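PDB 1O5L: transcriptional regulator, crp family from Thermotoga maritima, which probably acts as a DNA-binding transcription factor of the Crp family, joining a cyclic nucleotide-binding-type domain to a helix-turn-helix domain. Local coordinates for residues A[21-26]-A[98-103]; A[48-53]-A[65-70]. All blocks are in the same frame, centred on the assembly; numbering follows the deposited sequence.

Contact 1. Residues A[21-26]-A[98-103]; sequences CGKVIV and ILSIPK
Lys23 and Ser100 form a hydrogen-bonded antiparallel pair. Lys23 N gives a bent bond to Ser100 O, 140° at the hydrogen. Ser100 N returns a straighter one to Lys23 O at 2.9 Å. Two residues on, the Ile25 and Ile98 amides exchange a second such pair, with Ile25 N to Ile98 O at 2.9 Å and nearly straight. Between them, Val24 CA-H leans on Ile98 O. On the face of Lys23 and Ile25, Ser100 CB lies 3.9 Å from both Lys23 CG and Ile25 CD1. On the other face Leu99 CD1 rests 3.6 Å from Gly22 CA; a side chain at Gly22 would collide with this methyl and with Ser100 O. At the end, Cys21 CB meets Ile101 CD1 at 4.2 Å. Pro102, which follows, takes the N-cap position of helix 103-112.

The second shell holds the 98-102 side in place. Ser100 OG, anti to its backbone N (chi1 -174°), hydrogen-bonds Asp42, while Ile98 and Leu99 pack on strand 42-48. Backbone bonds thus carry this pairing, with few side-chain contacts between the two strands, as befits attachment of the outermost strand 23-27 to its sheet in the beta-roll of a cyclic nucleotide-binding-type domain.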
loop_
_atom_site.group_PDB
_atom_site.type_symbol
_atom_site.label_atom_id
_atom_site.label_comp_id
_atom_site.label_asym_id
_atom_site.label_seq_id
_atom_site.Cartn_x
_atom_site.Cartn_y
_atom_site.Cartn_z
ATOM N N CYS A 21 -19.763 -10.292 -9.388
ATOM C CA CYS A 21 -18.803 -10.941 -8.502
ATOM C C CYS A 21 -19.165 -10.838 -7.016
ATOM O O CYS A 21 -18.507 -11.420 -6.174
ATOM C CB CYS A 21 -17.434 -10.276 -8.718
ATOM S SG CYS A 21 -16.930 -10.298 -10.457
ATOM N N GLY A 22 -20.211 -10.101 -6.689
ATOM C CA GLY A 22 -20.475 -9.819 -5.288
ATOM C C GLY A 22 -21.915 -9.543 -4.986
ATOM O O GLY A 22 -22.725 -9.486 -5.892
ATOM N N LYS A 23 -22.226 -9.393 -3.707
ATOM C CA LYS A 23 -23.548 -8.983 -3.295
ATOM C C LYS A 23 -23.641 -7.472 -3.149
ATOM O O LYS A 23 -22.649 -6.786 -2.942
ATOM C CB LYS A 23 -23.979 -9.675 -1.998
ATOM C CG LYS A 23 -23.186 -9.316 -0.756
ATOM C CD LYS A 23 -23.713 -10.115 0.454
ATOM C CE LYS A 23 -22.884 -9.846 1.737
ATOM N NZ LYS A 23 -23.788 -9.792 2.946
ATOM N N VAL A 24 -24.862 -6.970 -3.253
ATOM C CA VAL A 24 -25.124 -5.559 -3.095
ATOM C C VAL A 24 -25.737 -5.318 -1.723
ATOM O O VAL A 24 -26.618 -6.056 -1.286
ATOM C CB VAL A 24 -26.036 -5.040 -4.227
ATOM C CG1 VAL A 24 -26.531 -3.606 -3.940
ATOM C CG2 VAL A 24 -25.281 -5.119 -5.576
ATOM N N ILE A 25 -25.228 -4.289 -1.043
ATOM C CA ILE A 25 -25.771 -3.889 0.248
ATOM C C ILE A 25 -26.050 -2.403 0.230
ATOM O O ILE A 25 -25.216 -1.610 -0.229
ATOM C CB ILE A 25 -24.809 -4.213 1.423
ATOM C CG1 ILE A 25 -24.294 -5.635 1.367
ATOM C CG2 ILE A 25 -25.551 -4.066 2.782
ATOM C CD1 ILE A 25 -22.959 -5.780 2.082
ATOM N N VAL A 26 -27.217 -2.049 0.770
ATOM C CA VAL A 26 -27.697 -0.686 0.812
ATOM C C VAL A 26 -27.788 -0.160 2.262
ATOM O O VAL A 26 -28.058 -0.930 3.205
ATOM C CB VAL A 26 -29.077 -0.562 0.101
ATOM C CG1 VAL A 26 -29.048 -1.239 -1.286
ATOM C CG2 VAL A 26 -30.184 -1.145 0.943
ATOM N N ILE A 98 -23.380 -0.419 -1.901
ATOM C CA ILE A 98 -22.034 -0.933 -1.886
ATOM C C ILE A 98 -22.032 -2.319 -2.498
ATOM O O ILE A 98 -23.012 -3.050 -2.400
ATOM C CB ILE A 98 -21.546 -0.915 -0.406
ATOM C CG1 ILE A 98 -21.110 0.513 -0.066
ATOM C CG2 ILE A 98 -20.406 -1.935 -0.099
ATOM C CD1 ILE A 98 -20.950 0.751 1.418
ATOM N N LEU A 99 -20.915 -2.650 -3.151
ATOM C CA LEU A 99 -20.652 -3.982 -3.665
ATOM C C LEU A 99 -19.658 -4.636 -2.713
ATOM O O LEU A 99 -18.644 -4.014 -2.345
ATOM C CB LEU A 99 -20.050 -3.917 -5.071
ATOM C CG LEU A 99 -19.582 -5.208 -5.776
ATOM C CD1 LEU A 99 -20.689 -6.275 -5.954
ATOM C CD2 LEU A 99 -18.972 -4.812 -7.144
ATOM N N SER A 100 -19.949 -5.889 -2.356
ATOM C CA SER A 100 -19.180 -6.646 -1.408
ATOM C C SER A 100 -18.695 -7.932 -2.099
ATOM O O SER A 100 -19.499 -8.824 -2.384
ATOM C CB SER A 100 -20.084 -6.997 -0.202
ATOM O OG SER A 100 -19.356 -7.632 0.850
ATOM N N ILE A 101 -17.402 -8.007 -2.381
ATOM C CA ILE A 101 -16.792 -9.175 -3.015
ATOM C C ILE A 101 -15.938 -9.962 -2.004
ATOM O O ILE A 101 -15.079 -9.365 -1.376
ATOM C CB ILE A 101 -15.872 -8.728 -4.195
ATOM C CG1 ILE A 101 -16.658 -7.846 -5.189
ATOM C CG2 ILE A 101 -15.275 -9.933 -4.885
ATOM C CD1 ILE A 101 -15.826 -7.304 -6.308
ATOM N N PRO A 102 -16.113 -11.282 -1.918
ATOM C CA PRO A 102 -15.256 -12.122 -1.076
ATOM C C PRO A 102 -13.777 -11.977 -1.440
ATOM O O PRO A 102 -13.409 -11.926 -2.628
ATOM C CB PRO A 102 -15.758 -13.565 -1.330
ATOM C CG PRO A 102 -17.122 -13.432 -1.930
ATOM C CD PRO A 102 -17.141 -12.073 -2.618
ATOM N N LYS A 103 -12.938 -11.876 -0.409
ATOM C CA LYS A 103 -11.516 -11.638 -0.595
ATOM C C LYS A 103 -10.849 -12.622 -1.578
ATOM O O LYS A 103 -10.006 -12.223 -2.373
ATOM C CB LYS A 103 -10.791 -11.668 0.752
ATOM C CG LYS A 103 -10.234 -10.327 1.162
ATOM C CD LYS A 103 -9.168 -10.429 2.306
ATOM C CE LYS A 103 -9.667 -9.824 3.591
ATOM N NZ LYS A 103 -8.638 -9.941 4.669
#

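Contact 2. Residues A[48-53]-A[65-70]; sequences EGTLKT and IDEIKP
Thr53, which loses the most surface here, sits opposite both Ile65 and Asp66 in a classic beta bulge. Its carbonyl O takes a short bond from Ile65 N (2.7 Å) and a weak, longer one from Asp66 N. Thr53 N donates to Asp66 O at 3.0 Å, nearly straight. The side chain divides its work: chi1 of 56° sets OG1 between the backbone N and the carbonyl carbon, beside the bulge, and CG2 goes to Ile68. There OG1 lies 3.1 Å from Asp66 N.

Ile68 meets that methyl with CD1 at 3.7 Å, the two side chains crossing at about a right angle. Its CB also touches Leu51 CB, so Leu51, Thr53 and Ile68 share one face. The backbones of Leu51 and Ile68 exchange two bonds: Leu51 N lies in the carbonyl plane of Ile68, whereas Ile68 N stands above that of Leu51.

Thr50, buried, receives Lys69 NZ on OG1 at 3.0 Å. The bend at chi2 (-80°) turns Lys69 CD toward Thr50, and the rest of the lysine chain crosses the threonine obliquely; OG1 also hydrogen-bonds Glu94. An alanine here would probably leave Lys69 NZ and Glu94 without their shared hydroxyl partner and the lysine chain freer to swing. Beyond it, Pro70 CD packs against Gly49 O at 3.3 Å.

Strands 51-56 and 62-68 form a beta hairpin, with 62-68 outermost in its sheet. On the other flank of 51-56, Lys52 pairs by backbone with Val91 of strand 89-92, and the Leu51 and Ile68 face packs on Leu46 of strand 42-48 in the facing sheet.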
loop_
_atom_site.group_PDB
_atom_site.type_symbol
_atom_site.label_atom_id
_atom_site.label_comp_id
_atom_site.label_asym_id
_atom_site.label_seq_id
_atom_site.Cartn_x
_atom_site.Cartn_y
_atom_site.Cartn_z
ATOM N N GLU A 48 -22.848 3.882 -5.338
ATOM C CA GLU A 48 -23.590 5.122 -5.389
ATOM C C GLU A 48 -23.850 5.677 -3.993
ATOM O O GLU A 48 -23.917 4.917 -3.024
ATOM C CB GLU A 48 -24.896 4.981 -6.162
ATOM C CG GLU A 48 -25.622 3.664 -6.054
ATOM C CD GLU A 48 -26.908 3.661 -6.895
ATOM O OE1 GLU A 48 -27.897 4.332 -6.473
ATOM O OE2 GLU A 48 -26.902 3.025 -7.994
ATOM N N GLY A 49 -23.985 7.006 -3.912
ATOM C CA GLY A 49 -24.171 7.708 -2.651
ATOM C C GLY A 49 -22.902 8.398 -2.159
ATOM O O GLY A 49 -22.098 8.890 -2.955
ATOM N N THR A 50 -22.745 8.463 -0.841
ATOM C CA THR A 50 -21.624 9.153 -0.206
ATOM C C THR A 50 -21.407 8.564 1.193
ATOM O O THR A 50 -22.356 8.425 1.976
ATOM C CB THR A 50 -21.899 10.696 -0.067
ATOM O OG1 THR A 50 -22.233 11.291 -1.325
ATOM C CG2 THR A 50 -20.639 11.446 0.324
ATOM N N LEU A 51 -20.148 8.254 1.510
ATOM C CA LEU A 51 -19.777 7.770 2.824
ATOM C C LEU A 51 -18.939 8.812 3.558
ATOM O O LEU A 51 -18.312 9.662 2.921
ATOM C CB LEU A 51 -19.001 6.472 2.698
ATOM C CG LEU A 51 -19.675 5.406 1.836
ATOM C CD1 LEU A 51 -18.810 4.194 1.776
ATOM C CD2 LEU A 51 -21.062 5.061 2.392
ATOM N N LYS A 52 -18.953 8.737 4.894
ATOM C CA LYS A 52 -18.070 9.522 5.779
ATOM C C LYS A 52 -17.177 8.610 6.607
ATOM O O LYS A 52 -17.634 7.589 7.141
ATOM C CB LYS A 52 -18.900 10.399 6.709
ATOM C CG LYS A 52 -19.453 11.620 5.999
ATOM C CD LYS A 52 -20.899 11.883 6.310
ATOM C CE LYS A 52 -21.101 12.412 7.730
ATOM N NZ LYS A 52 -22.075 13.573 7.707
ATOM N N THR A 53 -15.896 8.956 6.684
ATOM C CA THR A 53 -14.967 8.231 7.523
ATOM C C THR A 53 -14.689 9.082 8.755
ATOM O O THR A 53 -14.399 10.279 8.632
ATOM C CB THR A 53 -13.658 7.855 6.775
ATOM O OG1 THR A 53 -13.008 9.009 6.218
ATOM C CG2 THR A 53 -13.929 6.954 5.580
ATOM N N ILE A 65 -12.885 12.468 9.012
ATOM C CA ILE A 65 -11.579 12.419 8.364
ATOM C C ILE A 65 -11.721 12.745 6.885
ATOM O O ILE A 65 -10.947 13.510 6.339
ATOM C CB ILE A 65 -10.973 10.965 8.558
ATOM C CG1 ILE A 65 -10.640 10.703 10.037
ATOM C CG2 ILE A 65 -9.728 10.713 7.709
ATOM C CD1 ILE A 65 -9.887 11.828 10.745
ATOM N N ASP A 66 -12.683 12.106 6.229
ATOM C CA ASP A 66 -12.898 12.290 4.812
ATOM C C ASP A 66 -14.313 11.925 4.401
ATOM O O ASP A 66 -15.112 11.431 5.196
ATOM C CB ASP A 66 -11.902 11.428 4.014
ATOM C CG ASP A 66 -11.356 12.137 2.764
ATOM O OD1 ASP A 66 -11.951 13.148 2.283
ATOM O OD2 ASP A 66 -10.303 11.745 2.207
ATOM N N GLU A 67 -14.590 12.202 3.130
ATOM C CA GLU A 67 -15.735 11.674 2.423
ATOM C C GLU A 67 -15.279 10.651 1.400
ATOM O O GLU A 67 -14.157 10.726 0.921
ATOM C CB GLU A 67 -16.466 12.796 1.688
ATOM C CG GLU A 67 -17.381 13.592 2.579
ATOM C CD GLU A 67 -18.295 14.543 1.820
ATOM O OE1 GLU A 67 -18.240 14.580 0.555
ATOM O OE2 GLU A 67 -19.076 15.248 2.506
ATOM N N ILE A 68 -16.162 9.706 1.048
ATOM C CA ILE A 68 -15.928 8.804 -0.092
ATOM C C ILE A 68 -17.054 8.954 -1.105
ATOM O O ILE A 68 -18.207 8.807 -0.755
ATOM C CB ILE A 68 -15.833 7.366 0.367
ATOM C CG1 ILE A 68 -14.867 7.250 1.558
ATOM C CG2 ILE A 68 -15.393 6.425 -0.819
ATOM C CD1 ILE A 68 -14.826 5.838 2.172
ATOM N N LYS A 69 -16.702 9.289 -2.341
ATOM C CA LYS A 69 -17.645 9.372 -3.447
ATOM C C LYS A 69 -17.446 8.156 -4.349
ATOM O O LYS A 69 -16.382 7.541 -4.327
ATOM C CB LYS A 69 -17.423 10.650 -4.248
ATOM C CG LYS A 69 -17.679 11.958 -3.483
ATOM C CD LYS A 69 -19.181 12.256 -3.422
ATOM C CE LYS A 69 -19.495 13.638 -2.847
ATOM N NZ LYS A 69 -20.945 13.732 -2.423
ATOM N N PRO A 70 -18.463 7.785 -5.128
ATOM C CA PRO A 70 -18.351 6.627 -5.989
ATOM C C PRO A 70 -17.483 6.920 -7.231
ATOM O O PRO A 70 -17.377 8.055 -7.603
ATOM C CB PRO A 70 -19.804 6.323 -6.365
ATOM C CG PRO A 70 -20.655 7.401 -5.735
ATOM C CD PRO A 70 -19.766 8.459 -5.264
#

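How the contacts relate
Contacts 1 and 2 belong to the two four-stranded antiparallel sheets of one beta-roll, each joining an edge strand to its inner neighbour: 23-27 to 96-102 in the first, 62-68 to 51-56 in the second. Their centres lie about 17 Å apart, yet they touch in the interior, where Ile98 CD1 of contact 1 packs against Leu51 CD1 of contact 2 at 4.1 Å. Leu46 of strand 42-48 touches Ile98 of contact 1 as well as Leu51, Ile68 and Pro70 of contact 2. In sequence, both strands of contact 2 fall between those of contact 1. The fold is that of cyclic nucleotide-binding domains, but neither contact includes a bound ligand.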